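Local structure of PurR transcriptional regulator (Vibrio parahaemolyticus, 3D8U) at residues F120-I126 and S181-C187; P153-L157 and K174-D179; T112-I116 and A145-L151; A169-A173 and E199-R203; F125-R129 and S188-I192. The protein is a PurR-type member of the LacI family that probably binds cis-regulatory DNA to control transcription and carries a periplasmic-binding-protein-like domain. All coordinates share one frame; numbering follows the deposited sequence.

Contact 1 of 5, residues F120-I126 and S181-C187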
# COMPACT_ATOMS: atom_id res chain seq x y z
N PHE B 120 9.85 19.25 -23.20
CA PHE B 120 10.41 19.48 -21.87
C PHE B 120 11.82 18.91 -21.77
O PHE B 120 12.05 17.75 -21.39
CB PHE B 120 9.50 18.88 -20.81
CG PHE B 120 8.08 19.39 -20.87
CD1 PHE B 120 7.08 18.63 -21.47
CD2 PHE B 120 7.76 20.64 -20.36
CE1 PHE B 120 5.77 19.08 -21.55
CE2 PHE B 120 6.47 21.12 -20.45
CZ PHE B 120 5.45 20.34 -21.04
N LYS B 121 12.80 19.72 -22.11
CA LYS B 121 14.13 19.19 -22.27
C LYS B 121 15.04 19.25 -21.03
O LYS B 121 16.23 18.88 -21.12
CB LYS B 121 14.80 19.85 -23.50
CG LYS B 121 14.11 19.47 -24.84
CD LYS B 121 14.71 20.15 -26.04
CE LYS B 121 14.66 19.22 -27.24
NZ LYS B 121 15.88 19.32 -28.17
N ASN B 122 14.57 19.73 -19.88
CA ASN B 122 15.51 19.63 -18.77
C ASN B 122 15.04 19.03 -17.49
O ASN B 122 14.71 19.71 -16.53
CB ASN B 122 16.49 20.81 -18.60
CG ASN B 122 15.82 22.11 -18.43
OD1 ASN B 122 16.20 23.10 -19.06
ND2 ASN B 122 14.81 22.14 -17.57
N VAL B 123 15.11 17.71 -17.53
CA VAL B 123 14.38 16.83 -16.69
C VAL B 123 15.22 16.47 -15.51
O VAL B 123 16.38 16.19 -15.66
CB VAL B 123 14.08 15.52 -17.45
CG1 VAL B 123 13.08 14.68 -16.70
CG2 VAL B 123 13.57 15.82 -18.83
N GLY B 124 14.62 16.49 -14.33
CA GLY B 124 15.25 15.94 -13.16
C GLY B 124 14.63 14.59 -12.89
O GLY B 124 13.57 14.25 -13.45
N PHE B 125 15.27 13.83 -12.03
CA PHE B 125 14.76 12.51 -11.65
C PHE B 125 14.72 12.38 -10.14
O PHE B 125 15.70 12.70 -9.45
CB PHE B 125 15.72 11.46 -12.21
CG PHE B 125 15.31 10.04 -11.95
CD1 PHE B 125 14.51 9.36 -12.86
CD2 PHE B 125 15.77 9.37 -10.82
CE1 PHE B 125 14.16 8.01 -12.65
CE2 PHE B 125 15.42 8.02 -10.58
CZ PHE B 125 14.61 7.34 -11.50
N ILE B 126 13.63 11.87 -9.61
CA ILE B 126 13.64 11.55 -8.21
C ILE B 126 13.18 10.11 -8.06
O ILE B 126 12.11 9.76 -8.54
CB ILE B 126 12.70 12.48 -7.43
CG1 ILE B 126 13.16 13.93 -7.55
CG2 ILE B 126 12.69 12.11 -5.99
CD1 ILE B 126 12.04 14.92 -7.25
N SER B 181 16.59 26.30 -13.83
CA SER B 181 16.08 26.12 -15.17
C SER B 181 15.24 24.82 -15.27
O SER B 181 14.44 24.69 -16.19
CB SER B 181 17.21 26.11 -16.18
OG SER B 181 17.93 24.92 -16.01
N LEU B 182 15.42 23.90 -14.32
CA LEU B 182 14.66 22.62 -14.26
C LEU B 182 13.27 22.84 -14.74
O LEU B 182 12.67 23.83 -14.38
CB LEU B 182 14.59 22.12 -12.83
CG LEU B 182 13.66 20.92 -12.63
CD1 LEU B 182 14.43 19.65 -12.88
CD2 LEU B 182 13.05 20.88 -11.24
N ASN B 183 12.73 21.93 -15.55
CA ASN B 183 11.37 22.11 -16.07
C ASN B 183 10.55 20.84 -16.35
O ASN B 183 9.48 20.92 -16.94
CB ASN B 183 11.37 23.04 -17.28
CG ASN B 183 11.83 22.37 -18.54
OD1 ASN B 183 11.83 21.16 -18.67
ND2 ASN B 183 12.21 23.18 -19.51
N ALA B 184 11.06 19.68 -15.95
CA ALA B 184 10.22 18.49 -15.80
C ALA B 184 10.79 17.50 -14.75
O ALA B 184 11.98 17.57 -14.39
CB ALA B 184 10.00 17.80 -17.14
N LEU B 185 9.96 16.57 -14.30
CA LEU B 185 10.41 15.58 -13.36
C LEU B 185 10.03 14.17 -13.74
O LEU B 185 8.89 13.92 -14.16
CB LEU B 185 9.77 15.89 -12.02
CG LEU B 185 10.57 16.33 -10.81
CD1 LEU B 185 11.82 17.02 -11.21
CD2 LEU B 185 9.67 17.25 -9.97
N VAL B 186 10.96 13.22 -13.58
CA VAL B 186 10.60 11.81 -13.68
C VAL B 186 10.60 11.27 -12.26
O VAL B 186 11.62 11.31 -11.60
CB VAL B 186 11.61 10.95 -14.48
CG1 VAL B 186 11.17 9.51 -14.53
CG2 VAL B 186 11.82 11.47 -15.88
N CYS B 187 9.49 10.76 -11.80
CA CYS B 187 9.44 10.17 -10.49
C CYS B 187 9.38 8.66 -10.56
O CYS B 187 8.53 8.08 -11.29
CB CYS B 187 8.20 10.65 -9.79
SG CYS B 187 8.24 12.38 -9.58
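Gly-124, Phe-125 and Ile-126 pair in parallel with Leu-185, Val-186 and Cys-187, the strand axes approaching to 4.5 Å at an angle of 27°. Val-186 turns both its N and its O to the same partner strand, its N bonding to Gly-124 O at 2.8 Å and its O taking Ile-126 N at 2.9 Å. On the face carrying the valines, Val-123 CG1 meets Val-186 CG2 at 3.5 Å, and the isopropyl group of Val-186 also meets the Phe-125 ring obliquely, Phe-125 CD1 lying 3.7 Å from Val-186 CB. Trp-142 of helix 133-148 lies over this cluster. These are neighbouring inner strands of the parallel sheet of the C-terminal subdomain, a Rossmann-like alpha/beta core. Ile-126 and Leu-185 occupy the other face, beneath helices 165-178 and 190-203. Before the strands, two asparagines interlock with their amide planes 32° apart. Asn-122 folds its amide back between its own N and carbonyl carbon, letting ND2 reach Ser-181 O at 2.9 Å from above the carbonyl plane. The backbone answers with Asn-183 N to Asn-122 O at 3.1 Å, while Asn-183 OD1 takes a weak bond from Asn-122 N.

Contact 2 of 5, residues P153-L157 and K174-D179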
# COMPACT_ATOMS: atom_id res chain seq x y z
N PRO B 153 22.60 14.78 -18.05
CA PRO B 153 21.74 13.92 -17.24
C PRO B 153 22.17 13.73 -15.77
O PRO B 153 22.19 12.59 -15.25
CB PRO B 153 21.95 12.58 -17.93
CG PRO B 153 23.44 12.60 -18.28
CD PRO B 153 23.81 14.04 -18.47
N ASP B 154 22.55 14.81 -15.10
CA ASP B 154 23.09 14.67 -13.77
C ASP B 154 22.28 15.46 -12.77
O ASP B 154 22.83 16.06 -11.87
CB ASP B 154 24.62 14.98 -13.71
CG ASP B 154 25.06 16.02 -14.75
OD1 ASP B 154 24.14 16.51 -15.49
OD2 ASP B 154 26.30 16.36 -14.82
N HIS B 155 20.97 15.48 -12.94
CA HIS B 155 20.10 16.15 -11.98
C HIS B 155 19.11 15.16 -11.46
O HIS B 155 17.92 15.15 -11.82
CB HIS B 155 19.49 17.47 -12.50
CG HIS B 155 20.52 18.55 -12.66
ND1 HIS B 155 21.22 19.07 -11.58
CD2 HIS B 155 21.07 19.12 -13.76
CE1 HIS B 155 22.10 19.96 -12.01
NE2 HIS B 155 22.03 20.00 -13.33
N PHE B 156 19.66 14.29 -10.62
CA PHE B 156 18.86 13.24 -10.02
C PHE B 156 19.06 13.14 -8.51
O PHE B 156 20.14 13.52 -7.99
CB PHE B 156 19.12 11.90 -10.70
CG PHE B 156 20.49 11.38 -10.52
CD1 PHE B 156 21.45 11.57 -11.49
CD2 PHE B 156 20.83 10.67 -9.39
CE1 PHE B 156 22.74 11.05 -11.35
CE2 PHE B 156 22.15 10.15 -9.25
CZ PHE B 156 23.07 10.34 -10.24
N LEU B 157 18.04 12.63 -7.82
CA LEU B 157 18.13 12.29 -6.41
C LEU B 157 17.64 10.90 -6.16
O LEU B 157 16.51 10.58 -6.58
CB LEU B 157 17.23 13.21 -5.59
CG LEU B 157 17.77 14.39 -4.82
CD1 LEU B 157 19.18 14.75 -5.23
CD2 LEU B 157 16.83 15.56 -5.08
N LYS B 174 15.20 20.45 -3.67
CA LYS B 174 16.65 20.40 -3.79
C LYS B 174 17.10 20.51 -5.26
O LYS B 174 18.13 21.13 -5.55
CB LYS B 174 17.20 19.13 -3.16
CG LYS B 174 16.87 18.93 -1.67
CD LYS B 174 17.91 17.97 -1.08
CE LYS B 174 17.52 17.42 0.29
NZ LYS B 174 16.69 16.17 0.20
N LEU B 175 16.33 19.93 -6.17
CA LEU B 175 16.61 20.09 -7.58
C LEU B 175 16.50 21.56 -8.01
O LEU B 175 17.42 22.11 -8.60
CB LEU B 175 15.68 19.18 -8.41
CG LEU B 175 15.93 17.67 -8.38
CD1 LEU B 175 15.23 17.03 -9.53
CD2 LEU B 175 17.39 17.31 -8.48
N LEU B 176 15.39 22.20 -7.67
CA LEU B 176 15.23 23.64 -7.86
C LEU B 176 16.41 24.41 -7.34
O LEU B 176 16.71 25.46 -7.88
CB LEU B 176 14.01 24.15 -7.12
CG LEU B 176 12.70 24.42 -7.86
CD1 LEU B 176 12.66 23.90 -9.31
CD2 LEU B 176 11.54 23.87 -7.06
N LEU B 177 17.05 23.93 -6.28
CA LEU B 177 18.08 24.71 -5.62
C LEU B 177 19.41 24.41 -6.27
O LEU B 177 20.31 25.25 -6.30
CB LEU B 177 18.11 24.41 -4.12
CG LEU B 177 19.26 24.91 -3.24
CD1 LEU B 177 19.16 26.39 -3.06
CD2 LEU B 177 19.23 24.26 -1.89
N ARG B 178 19.53 23.18 -6.75
CA ARG B 178 20.64 22.77 -7.58
C ARG B 178 20.60 23.72 -8.80
O ARG B 178 21.60 24.37 -9.10
CB ARG B 178 20.48 21.28 -7.94
CG ARG B 178 21.69 20.61 -8.59
CD ARG B 178 21.92 19.18 -8.10
NE ARG B 178 23.31 18.73 -8.35
CZ ARG B 178 24.40 18.97 -7.57
NH1 ARG B 178 24.35 19.71 -6.45
NH2 ARG B 178 25.58 18.47 -7.93
N ASP B 179 19.44 23.85 -9.44
CA ASP B 179 19.35 24.51 -10.74
C ASP B 179 17.91 24.85 -11.13
O ASP B 179 17.10 23.98 -11.39
CB ASP B 179 19.98 23.58 -11.78
CG ASP B 179 20.01 24.18 -13.17
OD1 ASP B 179 21.11 24.20 -13.78
OD2 ASP B 179 18.95 24.62 -13.68
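His-155 meets the C-terminal end of helix 165-178 and the residue after it with two parts of its ring. The aliphatic stem of Arg-178 comes in at the ring edge, where CG is 3.4 Å from His-155 ND1, and the beta carbon of Asp-179 sits over one face, 4.2 Å from His-155 CE1. Arg-178 sets CG anti to its own N (chi1 -169°) and then bends at chi2, which carries the guanidinium past the imidazole with the two planes 64° apart. Deeper in, Leu-157 and Leu-175 slide past each other in opposite directions, their CD2 atoms 3.9 Å apart. Leu-175 CD1 also rests 4.0 Å from His-155 O, and Leu-157 CD2 touches Lys-174 CB at the more open end. The contact is carried mainly by carbon; of the polar ends, Asp-179 OD2 turns to Ser-181 OG, a hydrogen bond just beyond the helix. On the strand side, backbone bonds of His-155 and Leu-157 to Phe-125 fix the chain that presents both side chains. Strand 156-159, helix 165-178 and strand 184-187 follow in sequence, with strand 123-128 lying between the two strands in the sheet, the layout of a beta-alpha-beta crossover in a parallel alpha/beta fold.

Contact 3 of 5, residues T112-I116 and A145-L151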
# COMPACT_ATOMS: atom_id res chain seq x y z
N THR B 112 10.95 8.94 -20.58
CA THR B 112 11.70 10.15 -20.68
C THR B 112 11.80 10.70 -22.08
O THR B 112 11.83 11.91 -22.24
CB THR B 112 12.92 10.26 -19.76
OG1 THR B 112 13.89 11.09 -20.38
CG2 THR B 112 13.51 8.94 -19.40
N ARG B 113 11.72 9.85 -23.11
CA ARG B 113 11.63 10.39 -24.49
C ARG B 113 10.35 11.23 -24.58
O ARG B 113 10.30 12.23 -25.31
CB ARG B 113 11.55 9.32 -25.56
CG ARG B 113 12.71 8.40 -25.70
CD ARG B 113 12.65 7.70 -27.08
NE ARG B 113 13.59 6.58 -27.18
CZ ARG B 113 13.84 5.84 -28.27
NH1 ARG B 113 13.23 6.08 -29.44
NH2 ARG B 113 14.71 4.84 -28.18
N HIS B 114 9.32 10.81 -23.85
CA HIS B 114 8.07 11.51 -23.92
C HIS B 114 8.26 12.99 -23.60
O HIS B 114 8.03 13.83 -24.46
CB HIS B 114 7.02 10.84 -23.03
CG HIS B 114 5.72 11.58 -22.96
ND1 HIS B 114 5.08 12.07 -24.08
CD2 HIS B 114 4.95 11.92 -21.91
CE1 HIS B 114 3.97 12.68 -23.72
NE2 HIS B 114 3.87 12.62 -22.41
N LEU B 115 8.70 13.30 -22.38
CA LEU B 115 9.07 14.68 -21.99
C LEU B 115 9.89 15.40 -23.08
O LEU B 115 9.57 16.53 -23.47
CB LEU B 115 9.91 14.64 -20.71
CG LEU B 115 9.22 14.16 -19.42
CD1 LEU B 115 10.17 14.09 -18.27
CD2 LEU B 115 8.07 15.02 -19.01
N ILE B 116 10.92 14.74 -23.58
CA ILE B 116 11.69 15.31 -24.64
C ILE B 116 10.88 15.49 -25.94
O ILE B 116 10.86 16.59 -26.50
CB ILE B 116 12.96 14.50 -24.88
CG1 ILE B 116 13.71 14.30 -23.57
CG2 ILE B 116 13.87 15.20 -25.90
CD1 ILE B 116 14.88 13.32 -23.64
N ALA B 145 18.01 8.13 -22.31
CA ALA B 145 17.16 9.10 -23.01
C ALA B 145 17.77 10.51 -23.08
O ALA B 145 17.69 11.16 -24.16
CB ALA B 145 15.81 9.14 -22.37
N MSE B 146 18.37 10.99 -21.98
CA MSE B 146 19.00 12.31 -21.94
C MSE B 146 20.22 12.37 -22.86
O MSE B 146 20.26 13.12 -23.84
CB MSE B 146 19.42 12.68 -20.54
CG MSE B 146 18.33 12.69 -19.54
SE MSE B 146 16.97 14.05 -19.88
CE MSE B 146 17.93 15.67 -19.34
N ILE B 147 21.22 11.55 -22.53
CA ILE B 147 22.48 11.52 -23.28
C ILE B 147 22.24 11.39 -24.79
O ILE B 147 22.74 12.21 -25.54
CB ILE B 147 23.45 10.42 -22.75
CG1 ILE B 147 23.60 10.56 -21.24
CG2 ILE B 147 24.79 10.58 -23.37
CD1 ILE B 147 24.17 9.35 -20.54
N GLU B 148 21.45 10.39 -25.20
CA GLU B 148 21.04 10.17 -26.60
C GLU B 148 20.60 11.47 -27.28
O GLU B 148 20.81 11.63 -28.46
CB GLU B 148 19.92 9.12 -26.65
CG GLU B 148 19.24 8.87 -27.99
CD GLU B 148 18.32 7.62 -27.99
OE1 GLU B 148 18.64 6.70 -28.78
OE2 GLU B 148 17.31 7.54 -27.22
N ASN B 149 20.03 12.40 -26.52
CA ASN B 149 19.67 13.71 -27.05
C ASN B 149 20.64 14.90 -26.74
O ASN B 149 20.25 16.06 -26.88
CB ASN B 149 18.22 14.08 -26.66
CG ASN B 149 17.16 13.19 -27.34
OD1 ASN B 149 16.80 12.12 -26.84
ND2 ASN B 149 16.63 13.66 -28.46
N TYR B 150 21.89 14.61 -26.36
CA TYR B 150 22.87 15.64 -25.89
C TYR B 150 22.38 16.42 -24.69
O TYR B 150 22.81 17.53 -24.45
CB TYR B 150 23.25 16.63 -26.97
CG TYR B 150 23.76 15.99 -28.20
CD1 TYR B 150 22.86 15.44 -29.12
CD2 TYR B 150 25.12 15.94 -28.48
CE1 TYR B 150 23.30 14.83 -30.28
CE2 TYR B 150 25.58 15.33 -29.65
CZ TYR B 150 24.66 14.77 -30.55
OH TYR B 150 25.04 14.14 -31.73
N LEU B 151 21.48 15.84 -23.92
CA LEU B 151 21.04 16.52 -22.74
C LEU B 151 21.91 16.00 -21.63
O LEU B 151 22.34 14.84 -21.68
CB LEU B 151 19.57 16.24 -22.52
CG LEU B 151 18.57 17.24 -23.11
CD1 LEU B 151 19.04 17.89 -24.37
CD2 LEU B 151 17.21 16.57 -23.29
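Met-146 O, on the selenomethionine whose SE atom faces Ile-116, is gripped by two backbone donors, Asn-149 N at 2.8 Å and Leu-151 N at 3.0 Å, which reach it from opposite faces of its carbonyl plane. With Tyr-150 at positive phi (58°) and its N bonded to Ile-147 O, this is a Schellman motif closing helix 133-148, and it turns the chain so that Leu-151 folds back toward helix 104-117. Ile-116 receives it. CG1 of Ile-116 stands anti to the carbonyl carbon (chi1 -51°), aiming CD1 at the neighbouring helix, where it meets Leu-151 CD2 tip to tip at 4.0 Å. Ile-116 CD1 also lies 4.4 Å from Met-146 SE and 3.6 Å from Ala-145 O, packing it against the final turn. One turn earlier in helix 104-117, Thr-112 sets both its branches against the methyl of Ala-145, with OG1 3.4 Å and CG2 3.8 Å from Ala-145 CB. Leu-115 and Met-146 both reach Val-123, which places the two helices side by side on one face of the sheet. At the solvent-exposed side Arg-113 and Glu-148, both extended, cross at a slant. Glu-148 OE2 lies over a face of the guanidinium, 3.8 Å from Arg-113 NE, and the two flat groups are nearly perpendicular. With no N-H pointed at the oxygen, this long salt bridge probably adds only a general attraction of charges, so the contact rests mainly on van der Waals packing around Ile-116 and Ala-145.

Contact 4 of 5, residues A169-A173 and E199-R203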
# COMPACT_ATOMS: atom_id res chain seq x y z
N ALA B 169 8.30 16.25 -2.55
CA ALA B 169 8.39 17.65 -2.16
C ALA B 169 9.85 18.06 -2.08
O ALA B 169 10.34 18.88 -2.86
CB ALA B 169 7.74 17.86 -0.79
N GLU B 170 10.57 17.47 -1.15
CA GLU B 170 11.89 17.94 -0.89
C GLU B 170 12.73 17.67 -2.09
O GLU B 170 13.59 18.47 -2.45
CB GLU B 170 12.44 17.29 0.35
CG GLU B 170 11.62 17.69 1.52
CD GLU B 170 11.92 16.85 2.70
OE1 GLU B 170 11.68 17.32 3.84
OE2 GLU B 170 12.41 15.72 2.52
N GLY B 171 12.43 16.56 -2.76
CA GLY B 171 13.10 16.23 -4.03
C GLY B 171 13.04 17.43 -4.95
O GLY B 171 14.08 17.95 -5.37
N LEU B 172 11.81 17.90 -5.21
CA LEU B 172 11.63 19.04 -6.07
C LEU B 172 12.46 20.19 -5.53
O LEU B 172 13.27 20.79 -6.27
CB LEU B 172 10.19 19.46 -6.11
CG LEU B 172 9.65 20.12 -7.38
CD1 LEU B 172 8.65 21.18 -6.99
CD2 LEU B 172 10.71 20.69 -8.28
N ALA B 173 12.29 20.49 -4.25
CA ALA B 173 13.05 21.59 -3.64
C ALA B 173 14.53 21.54 -4.00
O ALA B 173 15.05 22.48 -4.61
CB ALA B 173 12.86 21.63 -2.16
N GLU B 199 3.88 20.06 -4.24
CA GLU B 199 4.90 21.07 -3.92
C GLU B 199 4.97 22.14 -5.01
O GLU B 199 5.29 23.31 -4.72
CB GLU B 199 6.29 20.42 -3.69
CG GLU B 199 7.42 21.33 -3.25
CD GLU B 199 7.15 21.93 -1.88
OE1 GLU B 199 6.27 21.33 -1.20
OE2 GLU B 199 7.77 22.97 -1.49
N CYS B 200 4.67 21.75 -6.25
CA CYS B 200 4.55 22.70 -7.34
C CYS B 200 3.46 23.67 -6.95
O CYS B 200 3.67 24.89 -6.92
CB CYS B 200 4.15 21.98 -8.59
SG CYS B 200 5.49 21.08 -9.36
N HIS B 201 2.30 23.14 -6.58
CA HIS B 201 1.26 23.99 -6.04
C HIS B 201 1.74 24.94 -4.93
O HIS B 201 1.40 26.12 -4.96
CB HIS B 201 0.04 23.19 -5.64
CG HIS B 201 -0.65 22.58 -6.81
ND1 HIS B 201 -1.64 21.62 -6.68
CD2 HIS B 201 -0.48 22.76 -8.14
CE1 HIS B 201 -2.05 21.25 -7.88
NE2 HIS B 201 -1.36 21.93 -8.78
N ARG B 202 2.56 24.45 -4.00
CA ARG B 202 3.00 25.31 -2.89
C ARG B 202 3.83 26.50 -3.40
O ARG B 202 3.68 27.64 -2.92
CB ARG B 202 3.81 24.52 -1.84
CG ARG B 202 3.81 25.25 -0.54
CD ARG B 202 4.46 24.51 0.61
NE ARG B 202 5.91 24.67 0.50
CZ ARG B 202 6.67 25.40 1.31
NH1 ARG B 202 6.17 26.06 2.35
NH2 ARG B 202 7.96 25.46 1.05
N ARG B 203 4.67 26.22 -4.40
CA ARG B 203 5.67 27.15 -4.84
C ARG B 203 5.12 27.92 -6.01
O ARG B 203 5.80 28.76 -6.60
CB ARG B 203 6.90 26.38 -5.28
CG ARG B 203 7.32 25.28 -4.35
CD ARG B 203 8.79 24.96 -4.55
NE ARG B 203 9.34 24.30 -3.37
CZ ARG B 203 10.20 24.83 -2.52
NH1 ARG B 203 10.70 26.05 -2.68
NH2 ARG B 203 10.59 24.11 -1.49
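The guanidinium of Arg-203 lies against Ala-173, whose CA is over one face and whose CB is 3.4 Å from Arg-203 NH2; at the edge of the same group, in its plane, is CG of Glu-199. The guanidinium of Arg-202 is also approached edge-on, by Glu-199 OE2 and by Arg-203 NH2. That carboxylate oxygen links the two arginines. Arg-202 NE reaches Glu-199 OE2 at 3.2 Å with a nearly straight N-H (166°), on the syn side, whereas the bond from Arg-203 NE is bent and weak despite its 2.8 Å length. Sharing one carboxylate between two positive groups would be expected to favour its ionised form. Glu-199 can serve both because its chain bends at chi2, bringing the acid toward the arginines one turn onward in its own helix. Glu-199 also touches the other helix, its OE1 3.8 Å from Ala-169 CB and its CG 3.9 Å from Leu-172 CD1. The segments 169-173 and 199-203 run 54° apart, their axes approaching to 10.1 Å; they belong to helices 165-178 and 190-203, consecutive helices on the same face of the parallel alpha/beta sheet, with strand 184-187 between them in the chain. Leu-172 reaches toward helix 190-203, its CD1 also 4.0 Å from Cys-200 SG. Behind it stand Leu-182 and Ile-211. The same helix also borders the second subunit: His-201 meets His-201 of that subunit ring to ring, and Arg-202 packs on its Tyr-226.

Contact 5 of 5, residues F125-R129 and S188-I192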
# COMPACT_ATOMS: atom_id res chain seq x y z
N PHE B 125 15.27 13.83 -12.03
CA PHE B 125 14.76 12.51 -11.65
C PHE B 125 14.72 12.38 -10.14
O PHE B 125 15.70 12.70 -9.45
CB PHE B 125 15.72 11.46 -12.21
CG PHE B 125 15.31 10.04 -11.95
CD1 PHE B 125 14.51 9.36 -12.86
CD2 PHE B 125 15.77 9.37 -10.82
CE1 PHE B 125 14.16 8.01 -12.65
CE2 PHE B 125 15.42 8.02 -10.58
CZ PHE B 125 14.61 7.34 -11.50
N ILE B 126 13.63 11.87 -9.61
CA ILE B 126 13.64 11.55 -8.21
C ILE B 126 13.18 10.11 -8.06
O ILE B 126 12.11 9.76 -8.54
CB ILE B 126 12.70 12.48 -7.43
CG1 ILE B 126 13.16 13.93 -7.55
CG2 ILE B 126 12.69 12.11 -5.99
CD1 ILE B 126 12.04 14.92 -7.25
N GLY B 127 13.98 9.28 -7.40
CA GLY B 127 13.55 7.91 -7.11
C GLY B 127 13.97 7.33 -5.77
O GLY B 127 14.87 7.87 -5.11
N ALA B 128 13.34 6.24 -5.35
CA ALA B 128 13.77 5.62 -4.10
C ALA B 128 13.93 4.12 -4.12
O ALA B 128 13.75 3.47 -5.14
CB ALA B 128 12.86 6.01 -2.98
N ARG B 129 14.21 3.58 -2.94
CA ARG B 129 14.78 2.23 -2.75
C ARG B 129 15.79 1.95 -3.85
O ARG B 129 15.72 0.95 -4.55
CB ARG B 129 13.74 1.12 -2.51
CG ARG B 129 12.36 1.33 -3.08
CD ARG B 129 12.29 1.01 -4.56
NE ARG B 129 11.88 -0.38 -4.83
CZ ARG B 129 12.17 -1.04 -5.95
NH1 ARG B 129 12.88 -0.46 -6.92
NH2 ARG B 129 11.76 -2.31 -6.10
N SER B 188 10.22 8.01 -9.76
CA SER B 188 10.25 6.57 -9.76
C SER B 188 8.91 5.95 -9.31
O SER B 188 8.58 4.82 -9.73
CB SER B 188 11.35 6.08 -8.86
OG SER B 188 10.94 6.16 -7.52
N HIS B 189 8.17 6.69 -8.48
CA HIS B 189 7.04 6.15 -7.74
C HIS B 189 5.93 7.16 -7.65
O HIS B 189 6.16 8.37 -7.68
CB HIS B 189 7.43 5.86 -6.30
CG HIS B 189 8.15 4.58 -6.11
ND1 HIS B 189 9.39 4.33 -6.65
CD2 HIS B 189 7.82 3.47 -5.41
CE1 HIS B 189 9.79 3.13 -6.30
NE2 HIS B 189 8.85 2.57 -5.55
N GLU B 190 4.72 6.66 -7.45
CA GLU B 190 3.56 7.52 -7.46
C GLU B 190 3.47 8.43 -6.25
O GLU B 190 3.06 9.58 -6.38
CB GLU B 190 2.31 6.69 -7.61
CG GLU B 190 1.12 7.42 -8.14
CD GLU B 190 -0.12 6.63 -7.93
OE1 GLU B 190 -0.23 6.00 -6.84
OE2 GLU B 190 -0.97 6.61 -8.84
N GLU B 191 3.86 7.93 -5.07
CA GLU B 191 3.98 8.80 -3.86
C GLU B 191 4.90 10.00 -4.11
O GLU B 191 4.58 11.12 -3.77
CB GLU B 191 4.50 8.03 -2.66
CG GLU B 191 3.62 6.90 -2.27
CD GLU B 191 4.26 5.53 -2.48
OE1 GLU B 191 4.76 5.19 -3.60
OE2 GLU B 191 4.22 4.77 -1.48
N ILE B 192 6.02 9.72 -4.76
CA ILE B 192 6.98 10.74 -5.09
C ILE B 192 6.38 11.84 -5.96
O ILE B 192 6.49 13.03 -5.67
CB ILE B 192 8.18 10.08 -5.74
CG1 ILE B 192 8.82 9.15 -4.72
CG2 ILE B 192 9.13 11.11 -6.31
CD1 ILE B 192 9.75 8.09 -5.27
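With chi1 at 79°, Ser-188 OG sits over its own backbone, flanked by N and C, and this turns the hydroxyl onto the backbone of Gly-127 and Ala-128; His-189, with CG anti to the carbonyl carbon (chi1 -81°), swings its ring round to the same oxygen. Ala-128 N donates to Ser-188 OG at 3.2 Å with an angle of 148° at the hydrogen. His-189 ND1 lies 2.6 Å from Ser-188 OG in a hydrogen bond whose donor could be either, so the hydroxyl ties the strand end to the imidazole. Ser-188 N bonds to Ile-126 O at 2.9 Å, prolonging the pairing of the parallel strands by one step. Ser-188 CB lies beside Gly-127 CA, at 3.4 Å. This is the C-terminal edge of the parallel sheet, where strand 184-187 passes into helix 190-203 with His-189 at the N-cap position; in LacI-family regulators such strand ends line the cleft between the two subdomains, where effectors bind. His-189 NE2 hydrogen-bonds to Glu-15 OE2, and the bent chain of Arg-129, whose CD packs 3.7 Å from His-189 CE1, sends NH2 to a weak bond with Tyr-43 OH. Flanked by Ser-188 and Glu-15, the imidazole is probably polarised and fixed in rotation. Farther from the cleft, Ile-192 leans on the strand, its CG2 3.7 Å from Ile-126 CG2 and its CD1 4.0 Å from Ala-128 N.

Overall arrangement
All five contacts belong to the C-terminal subdomain and are arranged around strand 123-128. Contacts 1 and 5 share Phe-125 and Ile-126 and lie in succession along that strand, their centres 13 Å apart, with contact 5 nearer the centre of the chain and the subdomain interface. Contact 2 joins the neighbouring strand 156-159, where Leu-157 N probably bonds to Phe-125 O at 2.9 Å. Contacts 2 and 4 both use helix 165-178, and Ile-126 CD1 packs on Gly-171 and Leu-172 of contact 4. Contact 3 lies across the sheet from contact 4, about 23 Å between centres, and meets contact 1 through Leu-115. Contact 4 borders the second subunit.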